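PDB 4HPP: probable glutamine synthetase from Pseudomonas aeruginosa, which is probably an enzyme of the glutamine synthetase family, its subunit combining an N-terminal domain with a catalytic domain that holds magnesium and a bound glutamic acid. Local coordinates for residues 204-209 with 220-225; 230-235 with 288-293. All coordinates share one frame; numbering follows the deposited sequence.

Contact 1: residues 204-209 with 220-225; sequences NVREVT and TCFAPL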
loop_
_atom_site.group_PDB
_atom_site.type_symbol
_atom_site.label_atom_id
_atom_site.label_comp_id
_atom_site.label_asym_id
_atom_site.label_seq_id
_atom_site.Cartn_x
_atom_site.Cartn_y
_atom_site.Cartn_z
ATOM N N ASN A 204 5.027 -33.857 16.644
ATOM C CA ASN A 204 5.284 -32.490 17.063
ATOM C C ASN A 204 6.223 -31.730 16.142
ATOM O O ASN A 204 5.937 -30.582 15.758
ATOM C CB ASN A 204 5.933 -32.469 18.431
ATOM C CG ASN A 204 5.031 -32.954 19.523
ATOM O OD1 ASN A 204 3.821 -32.925 19.420
ATOM N ND2 ASN A 204 5.632 -33.398 20.594
ATOM N N VAL A 205 7.348 -32.339 15.789
ATOM C CA VAL A 205 8.250 -31.678 14.810
ATOM C C VAL A 205 7.532 -31.324 13.485
ATOM O O VAL A 205 7.802 -30.261 12.903
ATOM C CB VAL A 205 9.541 -32.480 14.513
ATOM C CG1 VAL A 205 10.239 -31.935 13.299
ATOM C CG2 VAL A 205 10.487 -32.474 15.714
ATOM N N ARG A 206 6.607 -32.172 13.024
ATOM C CA ARG A 206 5.944 -31.881 11.762
ATOM C C ARG A 206 4.877 -30.791 11.903
ATOM O O ARG A 206 4.717 -29.891 10.997
ATOM C CB ARG A 206 5.293 -33.142 11.237
ATOM C CG ARG A 206 6.302 -34.185 10.848
ATOM C CD ARG A 206 5.734 -35.583 11.076
ATOM N NE ARG A 206 6.737 -36.586 10.720
ATOM C CZ ARG A 206 6.474 -37.795 10.210
ATOM N NH1 ARG A 206 5.200 -38.129 9.983
ATOM N NH2 ARG A 206 7.491 -38.657 9.938
ATOM N N GLU A 207 4.115 -30.890 13.005
ATOM C CA GLU A 207 2.985 -30.050 13.140
ATOM C C GLU A 207 3.425 -28.605 13.446
ATOM O O GLU A 207 2.802 -27.629 12.945
ATOM C CB GLU A 207 1.999 -30.663 14.119
ATOM C CG GLU A 207 1.368 -31.925 13.537
ATOM C CD GLU A 207 0.617 -31.608 12.262
ATOM O OE1 GLU A 207 0.792 -32.321 11.282
ATOM O OE2 GLU A 207 -0.159 -30.640 12.259
ATOM N N VAL A 208 4.545 -28.479 14.172
ATOM C CA VAL A 208 5.084 -27.172 14.547
ATOM C C VAL A 208 5.787 -26.529 13.369
ATOM O O VAL A 208 5.583 -25.360 13.111
ATOM C CB VAL A 208 6.037 -27.259 15.763
ATOM C CG1 VAL A 208 6.756 -25.928 15.986
ATOM C CG2 VAL A 208 5.287 -27.687 17.010
ATOM N N THR A 209 6.611 -27.274 12.643
ATOM C CA THR A 209 7.222 -26.732 11.391
ATOM C C THR A 209 6.158 -26.145 10.460
ATOM O O THR A 209 6.236 -24.942 10.085
ATOM C CB THR A 209 8.036 -27.769 10.651
ATOM O OG1 THR A 209 8.996 -28.270 11.558
ATOM C CG2 THR A 209 8.787 -27.165 9.456
ATOM N N THR A 220 5.291 -25.523 3.926
ATOM C CA THR A 220 6.216 -26.614 3.920
ATOM C C THR A 220 5.740 -27.780 3.050
ATOM O O THR A 220 4.536 -28.017 2.847
ATOM C CB THR A 220 6.432 -27.137 5.331
ATOM O OG1 THR A 220 5.165 -27.410 5.896
ATOM C CG2 THR A 220 7.114 -26.116 6.195
ATOM N N CYS A 221 6.682 -28.574 2.586
ATOM C CA CYS A 221 6.306 -29.836 2.001
ATOM C C CYS A 221 7.209 -30.903 2.566
ATOM O O CYS A 221 8.451 -30.759 2.463
ATOM C CB CYS A 221 6.390 -29.771 0.444
ATOM S SG CYS A 221 6.114 -31.370 -0.358
ATOM N N PHE A 222 6.605 -31.966 3.134
ATOM C CA PHE A 222 7.297 -33.159 3.628
ATOM C C PHE A 222 7.091 -34.391 2.725
ATOM O O PHE A 222 7.510 -35.516 3.062
ATOM C CB PHE A 222 6.800 -33.536 5.006
ATOM C CG PHE A 222 7.207 -32.590 6.113
ATOM C CD1 PHE A 222 8.023 -33.017 7.127
ATOM C CD2 PHE A 222 6.740 -31.297 6.158
ATOM C CE1 PHE A 222 8.405 -32.167 8.125
ATOM C CE2 PHE A 222 7.108 -30.452 7.184
ATOM C CZ PHE A 222 7.935 -30.887 8.164
ATOM N N ALA A 223 6.398 -34.226 1.608
ATOM C CA ALA A 223 6.111 -35.404 0.750
ATOM C C ALA A 223 7.431 -36.064 0.410
ATOM O O ALA A 223 8.453 -35.362 0.303
ATOM C CB ALA A 223 5.412 -34.990 -0.532
ATOM N N PRO A 224 7.431 -37.406 0.250
ATOM C CA PRO A 224 8.699 -38.035 -0.131
ATOM C C PRO A 224 9.338 -37.361 -1.354
ATOM O O PRO A 224 10.558 -37.163 -1.340
ATOM C CB PRO A 224 8.333 -39.520 -0.418
ATOM C CG PRO A 224 6.977 -39.734 0.149
ATOM C CD PRO A 224 6.343 -38.386 0.437
ATOM N N LEU A 225 8.549 -37.022 -2.386
ATOM C CA LEU A 225 9.104 -36.274 -3.526
ATOM C C LEU A 225 8.398 -34.925 -3.701
ATOM O O LEU A 225 7.217 -34.859 -4.122
ATOM C CB LEU A 225 9.102 -37.107 -4.824
ATOM C CG LEU A 225 9.833 -36.412 -5.985
ATOM C CD1 LEU A 225 11.357 -36.396 -5.801
ATOM C CD2 LEU A 225 9.469 -37.031 -7.328
#
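T209 reaches from helix 196-216 toward both T220 and F222, and the close packing gathers round it. Its CB lies at the edge of the F222 ring, near the ring plane and 4.0 Å from CZ, while its CG2 meets CG2 of T220 at 3.8 Å. A chi1 of -55° sets OG1 beside the backbone N and CG2 anti to that N, directing the methyl to the strand; OG1 turns back along the helix and donates to V205 O at 2.7 Å. That oxygen takes both the T209 hydroxyl and amide; with the hydroxyl so engaged, T209 offers CB and CG2 to the ring. OG1 of T220 also lies near the ring plane, at the F222 edge. The R206 side is looser: though buried, it touches through a single methylene, CG, 4.0 Å from F222 CE1, obliquely, and its guanidinium, turned 49° from the ring, makes weak bonds to H132 and T340. T220, though in close contact, is partly exposed. F222 is completed by a cation-pi contact with R210 and by F134. Strands 185-194 and 219-221 both run antiparallel to strand 124-137, so helix 196-216 joins two parallel strands as a beta-alpha-beta crossover in the catalytic domain.

Contact 2: residues 230-235 with 288-293; sequences AVTNGV and YLRLKP. With GLU (glutamic acid), chain D.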
loop_
_atom_site.group_PDB
_atom_site.type_symbol
_atom_site.label_atom_id
_atom_site.label_comp_id
_atom_site.label_asym_id
_atom_site.label_seq_id
_atom_site.Cartn_x
_atom_site.Cartn_y
_atom_site.Cartn_z
ATOM N N ALA A 230 13.128 -33.634 -8.139
ATOM C CA ALA A 230 13.687 -32.950 -7.021
ATOM C C ALA A 230 14.400 -33.981 -6.189
ATOM O O ALA A 230 14.050 -35.159 -6.224
ATOM C CB ALA A 230 12.568 -32.296 -6.228
ATOM N N VAL A 231 15.400 -33.542 -5.431
ATOM C CA VAL A 231 15.876 -34.285 -4.260
ATOM C C VAL A 231 14.715 -34.640 -3.318
ATOM O O VAL A 231 13.824 -33.817 -3.072
ATOM C CB VAL A 231 16.928 -33.475 -3.484
ATOM C CG1 VAL A 231 17.607 -34.342 -2.405
ATOM C CG2 VAL A 231 17.955 -32.892 -4.485
ATOM N N THR A 232 14.731 -35.876 -2.835
ATOM C CA THR A 232 13.649 -36.478 -2.091
ATOM C C THR A 232 13.776 -36.077 -0.593
ATOM O O THR A 232 14.867 -35.733 -0.144
ATOM C CB THR A 232 13.689 -38.032 -2.222
ATOM O OG1 THR A 232 15.032 -38.515 -2.086
ATOM C CG2 THR A 232 13.233 -38.489 -3.558
ATOM N N ASN A 233 12.659 -36.147 0.155
ATOM C CA ASN A 233 12.582 -35.786 1.558
ATOM C C ASN A 233 12.484 -37.131 2.310
ATOM O O ASN A 233 11.446 -37.826 2.263
ATOM C CB ASN A 233 11.358 -34.884 1.897
ATOM C CG ASN A 233 11.399 -33.452 1.283
ATOM O OD1 ASN A 233 12.398 -32.710 1.405
ATOM N ND2 ASN A 233 10.261 -33.040 0.639
ATOM N N GLY A 234 13.567 -37.505 3.001
ATOM C CA GLY A 234 13.582 -38.699 3.828
ATOM C C GLY A 234 13.176 -38.408 5.267
ATOM O O GLY A 234 13.025 -37.260 5.653
ATOM N N VAL A 235 12.944 -39.476 6.023
ATOM C CA VAL A 235 12.793 -39.461 7.447
ATOM C C VAL A 235 13.734 -40.583 7.866
ATOM O O VAL A 235 13.682 -41.646 7.294
ATOM C CB VAL A 235 11.346 -39.778 7.891
ATOM C CG1 VAL A 235 11.287 -40.237 9.370
ATOM C CG2 VAL A 235 10.427 -38.573 7.711
ATOM N N TYR A 288 7.176 -44.547 -3.428
ATOM C CA TYR A 288 7.999 -45.358 -4.323
ATOM C C TYR A 288 8.730 -44.583 -5.426
ATOM O O TYR A 288 9.652 -45.116 -6.000
ATOM C CB TYR A 288 7.305 -46.662 -4.717
ATOM C CG TYR A 288 7.086 -47.408 -3.459
ATOM C CD1 TYR A 288 5.974 -47.129 -2.658
ATOM C CD2 TYR A 288 8.042 -48.290 -2.987
ATOM C CE1 TYR A 288 5.784 -47.758 -1.449
ATOM C CE2 TYR A 288 7.882 -48.907 -1.749
ATOM C CZ TYR A 288 6.750 -48.636 -0.990
ATOM O OH TYR A 288 6.582 -49.245 0.240
ATOM N N LEU A 289 8.362 -43.313 -5.639
ATOM C CA LEU A 289 9.211 -42.400 -6.429
ATOM C C LEU A 289 10.514 -42.069 -5.697
ATOM O O LEU A 289 11.485 -41.663 -6.335
ATOM C CB LEU A 289 8.482 -41.091 -6.806
ATOM C CG LEU A 289 6.989 -41.230 -7.106
ATOM C CD1 LEU A 289 6.297 -39.885 -7.114
ATOM C CD2 LEU A 289 6.791 -41.946 -8.460
ATOM N N ARG A 290 10.509 -42.215 -4.367
ATOM C CA ARG A 290 11.691 -41.989 -3.502
ATOM C C ARG A 290 12.549 -43.272 -3.302
ATOM O O ARG A 290 13.798 -43.249 -3.493
ATOM C CB ARG A 290 11.264 -41.365 -2.150
ATOM C CG ARG A 290 12.289 -41.516 -1.039
ATOM C CD ARG A 290 11.979 -40.681 0.215
ATOM N NE ARG A 290 13.122 -40.795 1.108
ATOM C CZ ARG A 290 13.375 -41.817 1.934
ATOM N NH1 ARG A 290 14.483 -41.812 2.658
ATOM N NH2 ARG A 290 12.525 -42.828 2.074
ATOM N N LEU A 291 11.887 -44.387 -2.953
ATOM C CA LEU A 291 12.584 -45.677 -2.700
ATOM C C LEU A 291 13.249 -46.349 -3.925
ATOM O O LEU A 291 14.348 -46.925 -3.819
ATOM C CB LEU A 291 11.655 -46.684 -2.021
ATOM C CG LEU A 291 11.334 -46.724 -0.537
ATOM C CD1 LEU A 291 11.148 -48.208 -0.266
ATOM C CD2 LEU A 291 12.433 -46.133 0.344
ATOM N N LYS A 292 12.562 -46.313 -5.061
ATOM C CA LYS A 292 13.144 -46.733 -6.323
ATOM C C LYS A 292 13.100 -45.484 -7.209
ATOM O O LYS A 292 12.192 -45.364 -8.035
ATOM C CB LYS A 292 12.362 -47.908 -6.937
ATOM N N PRO A 293 14.070 -44.530 -7.026
ATOM C CA PRO A 293 13.957 -43.246 -7.759
ATOM C C PRO A 293 14.247 -43.343 -9.282
ATOM O O PRO A 293 13.397 -42.941 -10.097
ATOM C CB PRO A 293 14.947 -42.305 -7.022
ATOM C CG PRO A 293 15.735 -43.163 -6.071
ATOM C CD PRO A 293 15.345 -44.610 -6.273
HETATM N N GLU D . 17.164 -36.787 1.259
HETATM C CA GLU D . 17.636 -38.205 1.531
HETATM C C GLU D . 16.526 -39.251 1.781
HETATM O O GLU D . 15.518 -39.298 1.086
HETATM C CB GLU D . 18.606 -38.217 2.705
HETATM C CG GLU D . 19.931 -37.577 2.395
HETATM C CD GLU D . 20.772 -37.411 3.617
HETATM O OE1 GLU D . 21.815 -38.080 3.670
HETATM O OE2 GLU D . 20.385 -36.633 4.523
HETATM O OXT GLU D . 16.591 -40.080 2.696
#
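T232 and R290 meet where the loop leading into strand 235-243 passes the short helix 288-291, their side chains crossing at about a right angle. The T232 methyl CG2 packs 3.8 Å from R290 CB. On the ligand side, T232 O accepts the amino N of the bound glutamic acid at 2.9 Å, and OG1 gives a weak bond to ligand O. The N233 side chain starts away from R290, its amide hydrogen-bonded to Q185, and its carbonyl oxygen comes closest, 3.6 Å from R290 CD. G234 follows: its carbonyl carbon lies over one face of the guanidinium, its CA 3.4 Å from NH1, while its amide bonds to E133. R290 arrives with CG anti to the backbone N (chi1 161°), extended as far as NE and then turned at chi4 (-81°), which sets the guanidinium edge toward the ligand carboxylate: NE donates to ligand O at 2.8 Å and NH1 to ligand OXT at 2.7 Å, the latter nearly straight at 162°. NH1 also bonds to the R334 carbonyl, which probably limits rotation of the guanidinium. These bonds are consistent with T232 and R290 fixing the ligand's amino and carboxylate ends, with E133 and H236 as further partners.

The two contacts, their centres about 15 Å apart, come in series along the chain: contact 1 closes before contact 2 opens, and both lie in the catalytic domain. Strands 219-221 and 235-243 both pair antiparallel with strand 124-137, so residues 222-225 and the loop 230-235 are held near the same sheet. They also touch directly. The carbonyl oxygen of P224 lies 2.8 Å from the N233 amide N, and that of A223 lies 3.0 Å from N233 ND2, both probable hydrogen bonds. The segment packed against helix 196-216 is thus linked, through N233, to the loop lining the glutamic acid pocket, whose R290 comes from much later in the sequence.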